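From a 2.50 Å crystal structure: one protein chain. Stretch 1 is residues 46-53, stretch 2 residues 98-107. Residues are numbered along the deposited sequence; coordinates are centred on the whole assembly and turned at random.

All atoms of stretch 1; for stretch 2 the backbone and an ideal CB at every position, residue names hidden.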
ATOM      1  N   PRO A  46       9.826   4.908 -12.987  1.00 42.44           N
ATOM      2  CA  PRO A  46       8.370   5.135 -12.939  1.00 41.61           C
ATOM      3  C   PRO A  46       7.472   4.035 -13.512  1.00 40.71           C
ATOM      4  O   PRO A  46       6.330   3.919 -13.092  1.00 40.70           O
ATOM      5  CB  PRO A  46       8.205   6.400 -13.781  1.00 42.11           C
ATOM      6  CG  PRO A  46       9.566   7.137 -13.621  1.00 42.36           C
ATOM      7  CD  PRO A  46      10.519   5.984 -13.723  1.00 42.67           C
ATOM      8  N   GLN A  47       7.953   3.266 -14.487  1.00 39.77           N
ATOM      9  CA  GLN A  47       7.219   2.101 -14.974  1.00 38.93           C
ATOM     10  C   GLN A  47       7.060   1.105 -13.821  1.00 37.49           C
ATOM     11  O   GLN A  47       6.058   0.400 -13.741  1.00 37.35           O
ATOM     12  CB  GLN A  47       7.966   1.397 -16.109  1.00 39.44           C
ATOM     13  CG  GLN A  47       8.141   2.239 -17.355  1.00 43.08           C
ATOM     14  CD  GLN A  47       9.488   3.012 -17.401  1.00 46.97           C
ATOM     15  OE1 GLN A  47      10.302   2.795 -18.317  1.00 47.84           O
ATOM     16  NE2 GLN A  47       9.721   3.906 -16.427  1.00 46.68           N
ATOM     17  N   THR A  48       8.059   1.057 -12.939  1.00 35.09           N
ATOM     18  CA  THR A  48       8.129   0.038 -11.929  1.00 32.58           C
ATOM     19  C   THR A  48       7.293   0.373 -10.705  1.00 31.41           C
ATOM     20  O   THR A  48       7.241  -0.417  -9.768  1.00 31.87           O
ATOM     21  CB  THR A  48       9.579  -0.238 -11.476  1.00 33.42           C
ATOM     22  OG1 THR A  48      10.019   0.802 -10.583  1.00 31.89           O
ATOM     23  CG2 THR A  48      10.536  -0.418 -12.697  1.00 31.65           C
ATOM     24  N   VAL A  49       6.614   1.515 -10.706  1.00 28.88           N
ATOM     25  CA  VAL A  49       5.829   1.906  -9.543  1.00 26.74           C
ATOM     26  C   VAL A  49       4.351   2.084  -9.885  1.00 25.47           C
ATOM     27  O   VAL A  49       4.013   2.824 -10.815  1.00 25.10           O
ATOM     28  CB  VAL A  49       6.365   3.249  -8.957  1.00 27.78           C
ATOM     29  CG1 VAL A  49       5.481   3.782  -7.774  1.00 26.87           C
ATOM     30  CG2 VAL A  49       7.850   3.127  -8.552  1.00 26.15           C
ATOM     31  N   ILE A  50       3.477   1.381  -9.163  1.00 23.51           N
ATOM     32  CA  ILE A  50       2.044   1.659  -9.214  1.00 21.80           C
ATOM     33  C   ILE A  50       1.692   2.415  -7.948  1.00 22.38           C
ATOM     34  O   ILE A  50       2.041   1.979  -6.829  1.00 22.37           O
ATOM     35  CB  ILE A  50       1.192   0.372  -9.231  1.00 21.80           C
ATOM     36  CG1 ILE A  50       1.372  -0.400 -10.534  1.00 20.33           C
ATOM     37  CG2 ILE A  50      -0.303   0.653  -8.987  1.00 16.51           C
ATOM     38  CD1 ILE A  50       1.034  -1.874 -10.309  1.00 18.67           C
ATOM     39  N   ALA A  51       0.967   3.511  -8.120  1.00 21.63           N
ATOM     40  CA  ALA A  51       0.584   4.345  -7.021  1.00 21.72           C
ATOM     41  C   ALA A  51      -0.839   4.811  -7.269  1.00 21.94           C
ATOM     42  O   ALA A  51      -1.172   5.307  -8.369  1.00 22.18           O
ATOM     43  CB  ALA A  51       1.495   5.514  -6.966  1.00 22.06           C
ATOM     44  N   LEU A  52      -1.662   4.683  -6.239  1.00 21.06           N
ATOM     45  CA  LEU A  52      -3.098   5.016  -6.311  1.00 20.32           C
ATOM     46  C   LEU A  52      -3.566   5.864  -5.125  1.00 19.15           C
ATOM     47  O   LEU A  52      -2.956   5.804  -4.043  1.00 19.05           O
ATOM     48  CB  LEU A  52      -3.922   3.720  -6.317  1.00 19.04           C
ATOM     49  CG  LEU A  52      -3.724   2.702  -7.449  1.00 20.92           C
ATOM     50  CD1 LEU A  52      -4.681   1.488  -7.317  1.00 18.13           C
ATOM     51  CD2 LEU A  52      -3.833   3.331  -8.835  1.00 18.27           C
ATOM     52  N   ALA A  53      -4.661   6.602  -5.309  1.00 18.53           N
ATOM     53  CA  ALA A  53      -5.276   7.401  -4.211  1.00 18.72           C
ATOM     54  C   ALA A  53      -6.763   7.138  -4.090  1.00 19.25           C
ATOM     55  O   ALA A  53      -7.413   6.815  -5.086  1.00 19.33           O
ATOM     56  CB  ALA A  53      -5.047   8.867  -4.439  1.00 17.17           C
ATOM     57  N   UNK A  98      -7.776  -2.556  -5.521  1.00 21.23           N
ATOM     58  CA  UNK A  98      -7.507  -1.779  -6.709  1.00 20.04           C
ATOM     59  C   UNK A  98      -6.029  -1.873  -7.058  1.00 20.18           C
ATOM     60  O   UNK A  98      -5.673  -1.852  -8.255  1.00 20.92           O
ATOM     61  CB  UNK A  98      -7.929  -0.322  -6.512  1.00 20.04           C
ATOM     62  N   UNK A  99      -5.164  -1.988  -6.038  1.00 18.90           N
ATOM     63  CA  UNK A  99      -3.727  -2.130  -6.260  1.00 18.69           C
ATOM     64  C   UNK A  99      -3.428  -3.539  -6.797  1.00 19.43           C
ATOM     65  O   UNK A  99      -2.593  -3.743  -7.687  1.00 18.47           O
ATOM     66  CB  UNK A  99      -2.951  -1.865  -4.968  1.00 18.69           C
ATOM     67  N   UNK A 100      -4.113  -4.512  -6.225  1.00 19.86           N
ATOM     68  CA  UNK A 100      -4.031  -5.878  -6.723  1.00 20.67           C
ATOM     69  C   UNK A 100      -4.466  -5.889  -8.175  1.00 20.83           C
ATOM     70  O   UNK A 100      -3.762  -6.439  -9.054  1.00 20.76           O
ATOM     71  CB  UNK A 100      -4.889  -6.829  -5.887  1.00 20.67           C
ATOM     72  N   UNK A 101      -5.605  -5.273  -8.475  1.00 21.49           N
ATOM     73  CA  UNK A 101      -6.042  -5.359  -9.896  1.00 22.15           C
ATOM     74  C   UNK A 101      -4.935  -4.789 -10.807  1.00 22.54           C
ATOM     75  O   UNK A 101      -4.579  -5.404 -11.819  1.00 23.52           O
ATOM     76  CB  UNK A 101      -7.352  -4.599 -10.112  1.00 22.15           C
ATOM     77  N   UNK A 102      -4.340  -3.662 -10.417  1.00 22.90           N
ATOM     78  CA  UNK A 102      -3.311  -3.057 -11.256  1.00 23.62           C
ATOM     79  C   UNK A 102      -2.051  -3.915 -11.349  1.00 23.19           C
ATOM     80  O   UNK A 102      -1.359  -3.921 -12.384  1.00 23.26           O
ATOM     81  CB  UNK A 102      -2.951  -1.671 -10.717  1.00 23.62           C
ATOM     82  N   UNK A 103      -1.771  -4.662 -10.291  1.00 22.74           N
ATOM     83  CA  UNK A 103      -0.579  -5.485 -10.282  1.00 23.14           C
ATOM     84  C   UNK A 103      -0.817  -6.650 -11.249  1.00 23.28           C
ATOM     85  O   UNK A 103       0.041  -6.961 -12.076  1.00 24.35           O
ATOM     86  CB  UNK A 103      -0.252  -5.979  -8.871  1.00 23.14           C
ATOM     87  N   UNK A 104      -1.983  -7.258 -11.198  1.00 22.53           N
ATOM     88  CA  UNK A 104      -2.252  -8.279 -12.183  1.00 23.48           C
ATOM     89  C   UNK A 104      -2.067  -7.787 -13.602  1.00 24.68           C
ATOM     90  O   UNK A 104      -1.526  -8.511 -14.413  1.00 25.75           O
ATOM     91  CB  UNK A 104      -3.675  -8.813 -12.003  1.00 23.48           C
ATOM     92  N   UNK A 105      -2.500  -6.585 -13.945  1.00 25.65           N
ATOM     93  CA  UNK A 105      -2.431  -6.214 -15.366  1.00 27.21           C
ATOM     94  C   UNK A 105      -0.987  -6.106 -15.803  1.00 26.66           C
ATOM     95  O   UNK A 105      -0.687  -5.999 -16.978  1.00 25.45           O
ATOM     96  CB  UNK A 105      -3.161  -4.895 -15.627  1.00 27.21           C
ATOM     97  N   UNK A 106      -0.098  -6.122 -14.826  1.00 27.20           N
ATOM     98  CA  UNK A 106       1.320  -6.023 -15.082  1.00 27.91           C
ATOM     99  C   UNK A 106       2.011  -7.383 -14.872  1.00 27.52           C
ATOM    100  O   UNK A 106       3.241  -7.464 -14.734  1.00 27.93           O
ATOM    101  CB  UNK A 106       1.942  -4.956 -14.178  1.00 27.91           C
ATOM    102  N   UNK A 107       1.196  -8.444 -14.893  1.00 26.27           N
ATOM    103  CA  UNK A 107       1.641  -9.838 -14.730  1.00 25.61           C
ATOM    104  C   UNK A 107       2.212 -10.163 -13.380  1.00 25.51           C
ATOM    105  O   UNK A 107       2.942 -11.152 -13.255  1.00 27.07           O
ATOM    106  CB  UNK A 107       2.693 -10.172 -15.790  1.00 25.61           C
TER

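Strand 49-53 and the helix of stretch 2 run roughly antiparallel, at 151° between their N-to-C directions, with axes 9.2 Å apart at closest approach. Alternation along the strand sends I50 and L52 toward the helix, while V49 and A51 point away, so stretch 1 offers two branched aliphatic side chains and, before the strand, the open backbone carbonyl of Q47.

At position 98 CA-to-CB points toward the strand, and the ideal CB already lies 3.8 Å from L52 CD1. Little space remains in that direction, so a small apolar residue suits, although a longer chain that bent aside cannot be excluded. The residue is A98, whose CB packs 3.8 Å from L52 CD1; L52 CD1 also rests 3.6 Å from A98 O.

Position 99 points sideways, with its ideal CB 4.4 Å from L52 CD1 and 5.4 Å from I50 CG2. A flexible apolar chain could turn into the space beside both; leucine, isoleucine or methionine would all be reasonable. L99 is deposited, with chi1 m and chi2 t, and its end comes nearer to the strand than its CB direction suggests: CD2 of L99 lies 3.8 Å from L52 CD1 and 4.1 Å from I50 CG2, touching both strand side chains.

Positions 100 and 101 meet nothing of stretch 1 within 5.5 Å of their ideal CB atoms. The first points away and the second sideways, and helical backbone angles are the main constraint visible, so many side chains would do at either. They are E100, which bonds elsewhere in the structure through OE2, and A101.

Position 102 again points toward the strand, one helical turn after 98, its ideal CB 3.9 Å from I50 CG2 and 5.0 Å from L52 CD1. Aliphatic character is wanted near the backbone, which an alanine, a leucine or the methylenes of a long polar residue could supply. K102 takes the last course: its CB is 4.0 Å from I50 CG2 and its CD 4.2 Å from L52 CD2, while the chain carries NZ beyond these apolar contacts.

At 103 the direction is sideways, and the ideal CB stands 4.5 Å from I50 CD1. A small or medium apolar residue would fit; A103 is found, and its N lies 4.0 Å from I50 CD1.

Position 104 points away, so stretch 1 hardly restricts it; R104 bonds elsewhere through NE. It opens a type I turn ending at 107. Position 105 is out of reach of stretch 1, which therefore sets no preference, and many residues, polar ones included, would serve; Q105 is deposited.

Position 106 points toward stretch 1, its ideal CB 5.0 Å from I50 CD1, and the Q47 carbonyl invites a long donor such as arginine or lysine. R106 answers with both terminal nitrogens: NH1 donates to Q47 O at 3.0 Å and NH2 to the same Q47 O at 3.3 Å. The oxygen sits at the guanidinium edge, near its plane.

Position 107, with positive phi (65°), favours glycine, asparagine or aspartate; D107 closes the turn, its N donating to R104 O at 2.8 Å.

Stretch 2 (98-107) ALEAKARQRD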
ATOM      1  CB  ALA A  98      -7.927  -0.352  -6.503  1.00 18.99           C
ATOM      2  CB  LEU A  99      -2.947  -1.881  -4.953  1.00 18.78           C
ATOM      3  CG  LEU A  99      -2.869  -0.418  -4.466  1.00 16.04           C
ATOM      4  CD1 LEU A  99      -2.582  -0.357  -2.977  1.00 14.23           C
ATOM      5  CD2 LEU A  99      -1.797   0.331  -5.211  1.00  5.39           C
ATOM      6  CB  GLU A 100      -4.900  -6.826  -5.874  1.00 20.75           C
ATOM      7  CG  GLU A 100      -4.481  -6.848  -4.428  1.00 21.22           C
ATOM      8  CD  GLU A 100      -5.349  -7.763  -3.585  1.00 27.41           C
ATOM      9  OE1 GLU A 100      -6.481  -8.102  -4.011  1.00 29.47           O
ATOM     10  OE2 GLU A 100      -4.888  -8.151  -2.488  1.00 28.22           O
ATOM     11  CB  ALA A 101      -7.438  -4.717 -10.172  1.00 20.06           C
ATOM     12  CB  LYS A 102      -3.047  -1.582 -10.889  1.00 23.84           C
ATOM     13  CG  LYS A 102      -4.216  -0.722 -11.410  1.00 29.02           C
ATOM     14  CD  LYS A 102      -3.860   0.653 -12.060  1.00 36.15           C
ATOM     15  CE  LYS A 102      -3.034   0.539 -13.351  1.00 40.23           C
ATOM     16  NZ  LYS A 102      -2.797   1.876 -14.037  1.00 39.82           N
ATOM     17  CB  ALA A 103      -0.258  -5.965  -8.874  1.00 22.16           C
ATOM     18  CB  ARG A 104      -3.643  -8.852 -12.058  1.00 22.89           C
ATOM     19  CG  ARG A 104      -3.804  -9.739 -10.891  1.00 22.52           C
ATOM     20  CD  ARG A 104      -5.206 -10.401 -10.852  1.00 26.95           C
ATOM     21  NE  ARG A 104      -5.474 -10.727  -9.450  1.00 33.78           N
ATOM     22  CZ  ARG A 104      -6.235  -9.990  -8.630  1.00 35.04           C
ATOM     23  NH1 ARG A 104      -6.911  -8.940  -9.093  1.00 32.77           N
ATOM     24  NH2 ARG A 104      -6.352 -10.335  -7.352  1.00 36.41           N
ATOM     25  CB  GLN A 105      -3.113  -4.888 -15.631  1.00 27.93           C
ATOM     26  CG  GLN A 105      -4.615  -4.976 -15.657  1.00 34.08           C
ATOM     27  CD  GLN A 105      -5.274  -3.658 -15.163  1.00 41.03           C
ATOM     28  OE1 GLN A 105      -4.841  -2.543 -15.522  1.00 40.57           O
ATOM     29  NE2 GLN A 105      -6.315  -3.795 -14.317  1.00 44.09           N
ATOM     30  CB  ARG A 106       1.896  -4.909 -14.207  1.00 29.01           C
ATOM     31  CG  ARG A 106       1.229  -3.535 -14.494  1.00 31.34           C
ATOM     32  CD  ARG A 106       1.789  -2.909 -15.769  1.00 35.35           C
ATOM     33  NE  ARG A 106       3.247  -3.037 -15.776  1.00 39.34           N
ATOM     34  CZ  ARG A 106       4.090  -2.107 -15.313  1.00 43.75           C
ATOM     35  NH1 ARG A 106       3.639  -0.929 -14.821  1.00 42.37           N
ATOM     36  NH2 ARG A 106       5.398  -2.352 -15.360  1.00 44.67           N
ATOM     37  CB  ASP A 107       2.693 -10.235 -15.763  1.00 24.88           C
ATOM     38  CG  ASP A 107       2.154 -10.240 -17.177  1.00 23.55           C
ATOM     39  OD1 ASP A 107       0.928 -10.404 -17.318  1.00 20.10           O
ATOM     40  OD2 ASP A 107       2.968 -10.094 -18.132  1.00 19.05           O
TER
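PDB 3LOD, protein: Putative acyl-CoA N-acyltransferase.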